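Local atomic coordinates of phosphodiesterase (Pseudomonas aeruginosa, PDB entry 4G75), a protein that is a colicin M-like bacteriocin of Pseudomonas aeruginosa, a magnesium-binding phosphodiesterase that probably kills related bacteria by hydrolysing the lipid-linked precursor of peptidoglycan. Residues W87-L92 / A146-Y151; Y97-L102 / I107-R112. All blocks are in the same frame, centred on the assembly; numbering follows the deposited sequence. Where two conformers were deposited one is given.

Contact 1. Residues W87-L92 / A146-Y151; sequences WDIFDL and AAFAHY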
loop_
_atom_site.group_PDB
_atom_site.type_symbol
_atom_site.label_atom_id
_atom_site.label_comp_id
_atom_site.label_asym_id
_atom_site.label_seq_id
_atom_site.Cartn_x
_atom_site.Cartn_y
_atom_site.Cartn_z
ATOM N N TRP A 87 -14.307 -10.807 -0.923
ATOM C CA TRP A 87 -13.823 -10.799 -2.304
ATOM C C TRP A 87 -12.935 -9.597 -2.645
ATOM O O TRP A 87 -12.009 -9.735 -3.426
ATOM C CB TRP A 87 -14.977 -10.931 -3.313
ATOM C CG TRP A 87 -15.429 -12.350 -3.526
ATOM C CD1 TRP A 87 -16.682 -12.849 -3.323
ATOM C CD2 TRP A 87 -14.628 -13.449 -3.983
ATOM N NE1 TRP A 87 -16.713 -14.190 -3.629
ATOM C CE2 TRP A 87 -15.465 -14.582 -4.036
ATOM C CE3 TRP A 87 -13.286 -13.584 -4.352
ATOM C CZ2 TRP A 87 -15.006 -15.832 -4.445
ATOM C CZ3 TRP A 87 -12.831 -14.829 -4.763
ATOM C CH2 TRP A 87 -13.689 -15.937 -4.799
ATOM N N ASP A 88 -13.216 -8.430 -2.070
ATOM C CA ASP A 88 -12.359 -7.265 -2.277
ATOM C C ASP A 88 -10.985 -7.518 -1.646
ATOM O O ASP A 88 -9.953 -7.132 -2.198
ATOM C CB ASP A 88 -12.980 -5.994 -1.682
ATOM C CG ASP A 88 -13.967 -5.307 -2.622
ATOM O OD1 ASP A 88 -14.371 -5.903 -3.656
ATOM O OD2 ASP A 88 -14.349 -4.157 -2.310
ATOM N N ILE A 89 -10.975 -8.167 -0.484
ATOM C CA ILE A 89 -9.711 -8.509 0.167
ATOM C C ILE A 89 -8.912 -9.474 -0.716
ATOM O O ILE A 89 -7.685 -9.422 -0.765
ATOM C CB ILE A 89 -9.942 -9.075 1.588
ATOM C CG1 ILE A 89 -10.454 -7.970 2.517
ATOM C CG2 ILE A 89 -8.657 -9.688 2.164
ATOM C CD1 ILE A 89 -9.543 -6.770 2.609
ATOM N N PHE A 90 -9.614 -10.326 -1.451
ATOM C CA PHE A 90 -8.964 -11.207 -2.418
ATOM C C PHE A 90 -8.459 -10.431 -3.636
ATOM O O PHE A 90 -7.340 -10.641 -4.085
ATOM C CB PHE A 90 -9.942 -12.306 -2.858
ATOM C CG PHE A 90 -9.348 -13.337 -3.791
ATOM C CD1 PHE A 90 -8.533 -14.351 -3.305
ATOM C CD2 PHE A 90 -9.650 -13.325 -5.146
ATOM C CE1 PHE A 90 -8.008 -15.321 -4.160
ATOM C CE2 PHE A 90 -9.131 -14.291 -6.003
ATOM C CZ PHE A 90 -8.302 -15.286 -5.510
ATOM N N ASP A 91 -9.287 -9.535 -4.163
ATOM C CA ASP A 91 -9.010 -8.877 -5.438
ATOM C C ASP A 91 -7.958 -7.780 -5.358
ATOM O O ASP A 91 -7.123 -7.645 -6.258
ATOM C CB ASP A 91 -10.289 -8.280 -6.026
ATOM C CG ASP A 91 -11.220 -9.333 -6.592
ATOM O OD1 ASP A 91 -10.754 -10.466 -6.842
ATOM O OD2 ASP A 91 -12.413 -9.021 -6.787
ATOM N N LEU A 92 -8.012 -6.988 -4.292
ATOM C CA LEU A 92 -7.121 -5.841 -4.162
ATOM C C LEU A 92 -5.617 -6.168 -4.266
ATOM O O LEU A 92 -4.885 -5.475 -4.972
ATOM C CB LEU A 92 -7.455 -5.028 -2.904
ATOM C CG LEU A 92 -8.717 -4.162 -3.045
ATOM C CD1 LEU A 92 -9.283 -3.787 -1.680
ATOM C CD2 LEU A 92 -8.449 -2.914 -3.897
ATOM N N ALA A 146 -3.623 -3.509 -0.498
ATOM C CA ALA A 146 -2.980 -4.804 -0.685
ATOM C C ALA A 146 -2.224 -5.214 0.574
ATOM O O ALA A 146 -2.220 -6.382 0.948
ATOM C CB ALA A 146 -2.038 -4.755 -1.873
ATOM N N ALA A 147 -1.582 -4.242 1.214
ATOM C CA ALA A 147 -0.833 -4.498 2.441
ATOM C C ALA A 147 -1.769 -4.929 3.566
ATOM O O ALA A 147 -1.436 -5.803 4.369
ATOM C CB ALA A 147 -0.056 -3.267 2.849
ATOM N N PHE A 148 -2.931 -4.289 3.631
ATOM C CA PHE A 148 -3.939 -4.659 4.618
ATOM C C PHE A 148 -4.473 -6.061 4.331
ATOM O O PHE A 148 -4.649 -6.878 5.234
ATOM C CB PHE A 148 -5.076 -3.635 4.607
ATOM C CG PHE A 148 -6.171 -3.942 5.572
ATOM C CD1 PHE A 148 -5.916 -3.975 6.929
ATOM C CD2 PHE A 148 -7.459 -4.196 5.126
ATOM C CE1 PHE A 148 -6.928 -4.268 7.832
ATOM C CE2 PHE A 148 -8.483 -4.481 6.020
ATOM C CZ PHE A 148 -8.211 -4.522 7.376
ATOM N N ALA A 149 -4.730 -6.342 3.062
ATOM C CA ALA A 149 -5.218 -7.658 2.689
ATOM C C ALA A 149 -4.209 -8.734 3.086
ATOM O O ALA A 149 -4.589 -9.802 3.564
ATOM C CB ALA A 149 -5.522 -7.705 1.202
ATOM N N HIS A 150 -2.923 -8.446 2.912
ATOM C CA HIS A 150 -1.898 -9.419 3.272
ATOM C C HIS A 150 -1.806 -9.634 4.786
ATOM O O HIS A 150 -1.440 -10.715 5.261
ATOM C CB HIS A 150 -0.531 -9.028 2.707
ATOM C CG HIS A 150 0.482 -10.124 2.814
ATOM N ND1 HIS A 150 0.593 -11.124 1.872
ATOM C CD2 HIS A 150 1.391 -10.406 3.775
ATOM C CE1 HIS A 150 1.551 -11.959 2.234
ATOM N NE2 HIS A 150 2.048 -11.548 3.389
ATOM N N TYR A 151 -2.128 -8.594 5.542
ATOM C CA TYR A 151 -2.217 -8.691 6.994
ATOM C C TYR A 151 -3.309 -9.699 7.377
ATOM O O TYR A 151 -3.123 -10.551 8.257
ATOM C CB TYR A 151 -2.524 -7.296 7.544
ATOM C CG TYR A 151 -2.733 -7.188 9.032
ATOM C CD1 TYR A 151 -1.746 -7.593 9.931
ATOM C CD2 TYR A 151 -3.895 -6.626 9.543
ATOM C CE1 TYR A 151 -1.938 -7.472 11.300
ATOM C CE2 TYR A 151 -4.092 -6.497 10.910
ATOM C CZ TYR A 151 -3.115 -6.921 11.779
ATOM O OH TYR A 151 -3.311 -6.788 13.136
#

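Contact 2. Residues Y97-L102 / I107-R112; sequences YNQFSL and ITAMNR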
loop_
_atom_site.group_PDB
_atom_site.type_symbol
_atom_site.label_atom_id
_atom_site.label_comp_id
_atom_site.label_asym_id
_atom_site.label_seq_id
_atom_site.Cartn_x
_atom_site.Cartn_y
_atom_site.Cartn_z
ATOM N N TYR A 97 -0.626 -6.239 -7.674
ATOM C CA TYR A 97 0.423 -7.051 -8.273
ATOM C C TYR A 97 0.378 -6.983 -9.796
ATOM O O TYR A 97 1.413 -7.077 -10.458
ATOM C CB TYR A 97 0.342 -8.502 -7.802
ATOM C CG TYR A 97 1.580 -9.282 -8.169
ATOM C CD1 TYR A 97 2.800 -8.984 -7.582
ATOM C CD2 TYR A 97 1.536 -10.294 -9.125
ATOM C CE1 TYR A 97 3.951 -9.678 -7.922
ATOM C CE2 TYR A 97 2.686 -10.999 -9.472
ATOM C CZ TYR A 97 3.888 -10.683 -8.862
ATOM O OH TYR A 97 5.038 -11.365 -9.200
ATOM N N ASN A 98 -0.815 -6.808 -10.356
ATOM C CA ASN A 98 -0.923 -6.630 -11.803
ATOM C C ASN A 98 -0.197 -5.367 -12.251
ATOM O O ASN A 98 0.455 -5.341 -13.301
ATOM C CB ASN A 98 -2.389 -6.591 -12.246
ATOM C CG ASN A 98 -3.045 -7.959 -12.169
ATOM O OD1 ASN A 98 -2.358 -8.978 -12.087
ATOM N ND2 ASN A 98 -4.369 -7.991 -12.201
ATOM N N GLN A 99 -0.303 -4.315 -11.452
ATOM C CA GLN A 99 0.429 -3.094 -11.758
ATOM C C GLN A 99 1.933 -3.306 -11.698
ATOM O O GLN A 99 2.656 -2.848 -12.580
ATOM C CB GLN A 99 0.027 -1.954 -10.827
ATOM C CG GLN A 99 -1.340 -1.381 -11.141
ATOM C CD GLN A 99 -1.432 0.088 -10.830
ATOM O OE1 GLN A 99 -1.546 0.491 -9.667
ATOM N NE2 GLN A 99 -1.373 0.909 -11.874
ATOM N N PHE A 100 2.406 -3.992 -10.660
ATOM C CA PHE A 100 3.848 -4.174 -10.487
ATOM C C PHE A 100 4.449 -5.129 -11.512
ATOM O O PHE A 100 5.462 -4.827 -12.148
ATOM C CB PHE A 100 4.198 -4.689 -9.079
ATOM C CG PHE A 100 5.639 -5.111 -8.943
ATOM C CD1 PHE A 100 6.635 -4.162 -8.802
ATOM C CD2 PHE A 100 6.001 -6.452 -8.999
ATOM C CE1 PHE A 100 7.963 -4.539 -8.691
ATOM C CE2 PHE A 100 7.331 -6.834 -8.897
ATOM C CZ PHE A 100 8.312 -5.875 -8.738
ATOM N N SER A 101 3.817 -6.283 -11.665
ATOM C CA SER A 101 4.362 -7.359 -12.488
ATOM C C SER A 101 4.120 -7.149 -13.978
ATOM O O SER A 101 4.980 -7.450 -14.802
ATOM C CB SER A 101 3.764 -8.696 -12.053
ATOM O OG SER A 101 4.046 -9.708 -13.000
ATOM N N LEU A 102 2.942 -6.644 -14.321
ATOM C CA LEU A 102 2.569 -6.516 -15.725
ATOM C C LEU A 102 2.601 -5.087 -16.249
ATOM O O LEU A 102 2.492 -4.870 -17.452
ATOM C CB LEU A 102 1.173 -7.105 -15.956
ATOM C CG LEU A 102 0.892 -8.531 -15.482
ATOM C CD1 LEU A 102 -0.566 -8.895 -15.745
ATOM C CD2 LEU A 102 1.836 -9.523 -16.154
ATOM N N ILE A 107 -7.169 0.666 -14.197
ATOM C CA ILE A 107 -8.420 0.033 -14.583
ATOM C C ILE A 107 -8.170 -1.372 -15.121
ATOM O O ILE A 107 -8.833 -2.328 -14.713
ATOM C CB ILE A 107 -9.201 0.916 -15.579
ATOM C CG1 ILE A 107 -9.646 2.203 -14.874
ATOM C CG2 ILE A 107 -10.396 0.154 -16.158
ATOM C CD1 ILE A 107 -10.210 3.264 -15.792
ATOM N N THR A 108 -7.194 -1.506 -16.011
ATOM C CA THR A 108 -6.858 -2.827 -16.539
ATOM C C THR A 108 -6.446 -3.780 -15.416
ATOM O O THR A 108 -6.826 -4.945 -15.405
ATOM C CB THR A 108 -5.734 -2.756 -17.585
ATOM O OG1 THR A 108 -6.167 -1.964 -18.699
ATOM C CG2 THR A 108 -5.366 -4.148 -18.072
ATOM N N ALA A 109 -5.655 -3.276 -14.479
ATOM C CA ALA A 109 -5.183 -4.093 -13.375
ATOM C C ALA A 109 -6.360 -4.655 -12.582
ATOM O O ALA A 109 -6.365 -5.827 -12.228
ATOM C CB ALA A 109 -4.260 -3.278 -12.474
HETATM N N MSE A 110 -7.361 -3.821 -12.318
HETATM C CA MSE A 110 -8.518 -4.265 -11.552
HETATM C C MSE A 110 -9.396 -5.220 -12.361
HETATM O O MSE A 110 -9.863 -6.222 -11.838
HETATM C CB MSE A 110 -9.348 -3.084 -11.059
HETATM C CG MSE A 110 -10.587 -3.507 -10.291
HETATM SE SE MSE A 110 -10.138 -4.443 -8.627
HETATM C CE MSE A 110 -9.808 -2.833 -7.562
ATOM N N ASN A 111 -9.623 -4.917 -13.632
ATOM C CA ASN A 111 -10.433 -5.817 -14.455
ATOM C C ASN A 111 -9.791 -7.184 -14.611
ATOM O O ASN A 111 -10.477 -8.209 -14.597
ATOM C CB ASN A 111 -10.739 -5.198 -15.818
ATOM C CG ASN A 111 -11.728 -4.057 -15.722
ATOM O OD1 ASN A 111 -12.533 -4.001 -14.795
ATOM N ND2 ASN A 111 -11.671 -3.137 -16.684
ATOM N N ARG A 112 -8.469 -7.203 -14.745
ATOM C CA ARG A 112 -7.743 -8.465 -14.825
ATOM C C ARG A 112 -7.910 -9.239 -13.524
ATOM O O ARG A 112 -8.188 -10.440 -13.533
ATOM C CB ARG A 112 -6.257 -8.229 -15.130
ATOM C CG ARG A 112 -5.523 -9.473 -15.615
ATOM C CD ARG A 112 -4.017 -9.252 -15.766
ATOM N NE ARG A 112 -3.682 -8.112 -16.623
ATOM C CZ ARG A 112 -3.737 -8.116 -17.954
ATOM N NH1 ARG A 112 -4.144 -9.197 -18.610
ATOM N NH2 ARG A 112 -3.409 -7.025 -18.632
#

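Contact 1. Residues W87-L92 / A146-Y151
Ile89 and Ala149 mark the crossing of two helical segments whose axes approach to 8.7 Å, with an angle of 118° between their N-to-C directions; Ile89 CA and Ala149 CA lie 5.2 Å apart. Alanines at 146 and 149, the positions nearest to 87-92, are consistent with this spacing. The Ala149 methyl points at the other helix and packs directly against its backbone, with CB 3.4 Å from Ile89 O. The same CB is met by the branch methyl of Ile89, CG2 to CB being 3.8 Å. The two branches of Ile89 divide the work: with CG2 anti to the backbone N, CG1 falls beside that N (chi1 -69°) and carries CD1 to Phe148, where it lies 4.2 Å from Phe148 CD2, oblique to the ring. One turn later in 87-92 and one turn earlier in 146-151, Ala146 CB approaches Leu92 O at 4.3 Å. All five touching residues are buried. The side-chain contacts of Ile89 with Phe148 and Ala149 are apolar. Beyond them, Ile89 also touches Leu152 and Thr153 of helix 143-153, Asp88 turns to Arg45 and Tyr49 of helix 34-49, and Phe148 rests on Tyr243 of strand 229-243, which places helix 143-153 between helix 81-102 and the sheet.

Contact 2. Residues Y97-L102 / I107-R112
Asn98 faces Ala109 where the segments 97-102 and 107-112 come together, their axes 8.8 Å apart at closest approach and inclined at 113°. The tight part is centred on this pair. Asn98 CB lies 3.8 Å from Ala109 CB, and the same alanine methyl also meets Gln99 CG at 3.7 Å. With CG beside its own backbone N (chi1 -72°), Asn98 sends its amide across to the second helix, where ND2 donates to Ala109 O over 2.9 Å. The N-H...O angle of 162° and an acceptor in the amide plane describe a well-directed bond, made on a lone pair in the carbonyl plane. Asn98 OD1 is taken by Gln94, so both ends of this buried amide are engaged and its rotation is fixed. Gln99 NE2 is hydrogen-bonded to Asp104 O and Asp4 OD2.

The solvent side differs: Leu102 and Arg112 are exposed and meet obliquely, without a hydrogen bond between them. Arg112 runs extended as far as CD and then bends at chi3; Asn98 ND2 lies against its aliphatic part, 3.5 Å from Arg112 CB, with amide and guanidinium planes nearly perpendicular. Leu102 CD1 is 3.3 Å from Arg112 NE, the atom that forms a salt bridge with Asp104 in the connecting loop. The chemistry thus implies a helix-loop-helix corner whose two segments are pinned to each other by a buried side-chain-to-backbone bond, while the arginine's charge is answered by the loop.

In the fold
After helices 18-24, 34-49 and 55-65 the chain enters helix 81-102, which supplies one segment to each contact: 87-92 near its middle and 97-102 at its C-terminal end. A short connection then turns into helix 106-113, and contact 2 closes this loop, with only four residues between its segments. The chain continues to helix 143-153, where contact 1 closes a loop of 53 residues with contact 2 nested inside it. The contact centres are 14 Å apart, and they meet directly where Leu92 CD2 packs on selenomethionine Met110 CE at 3.9 Å. Helix 81-102 therefore joins helices 106-113 and 143-153.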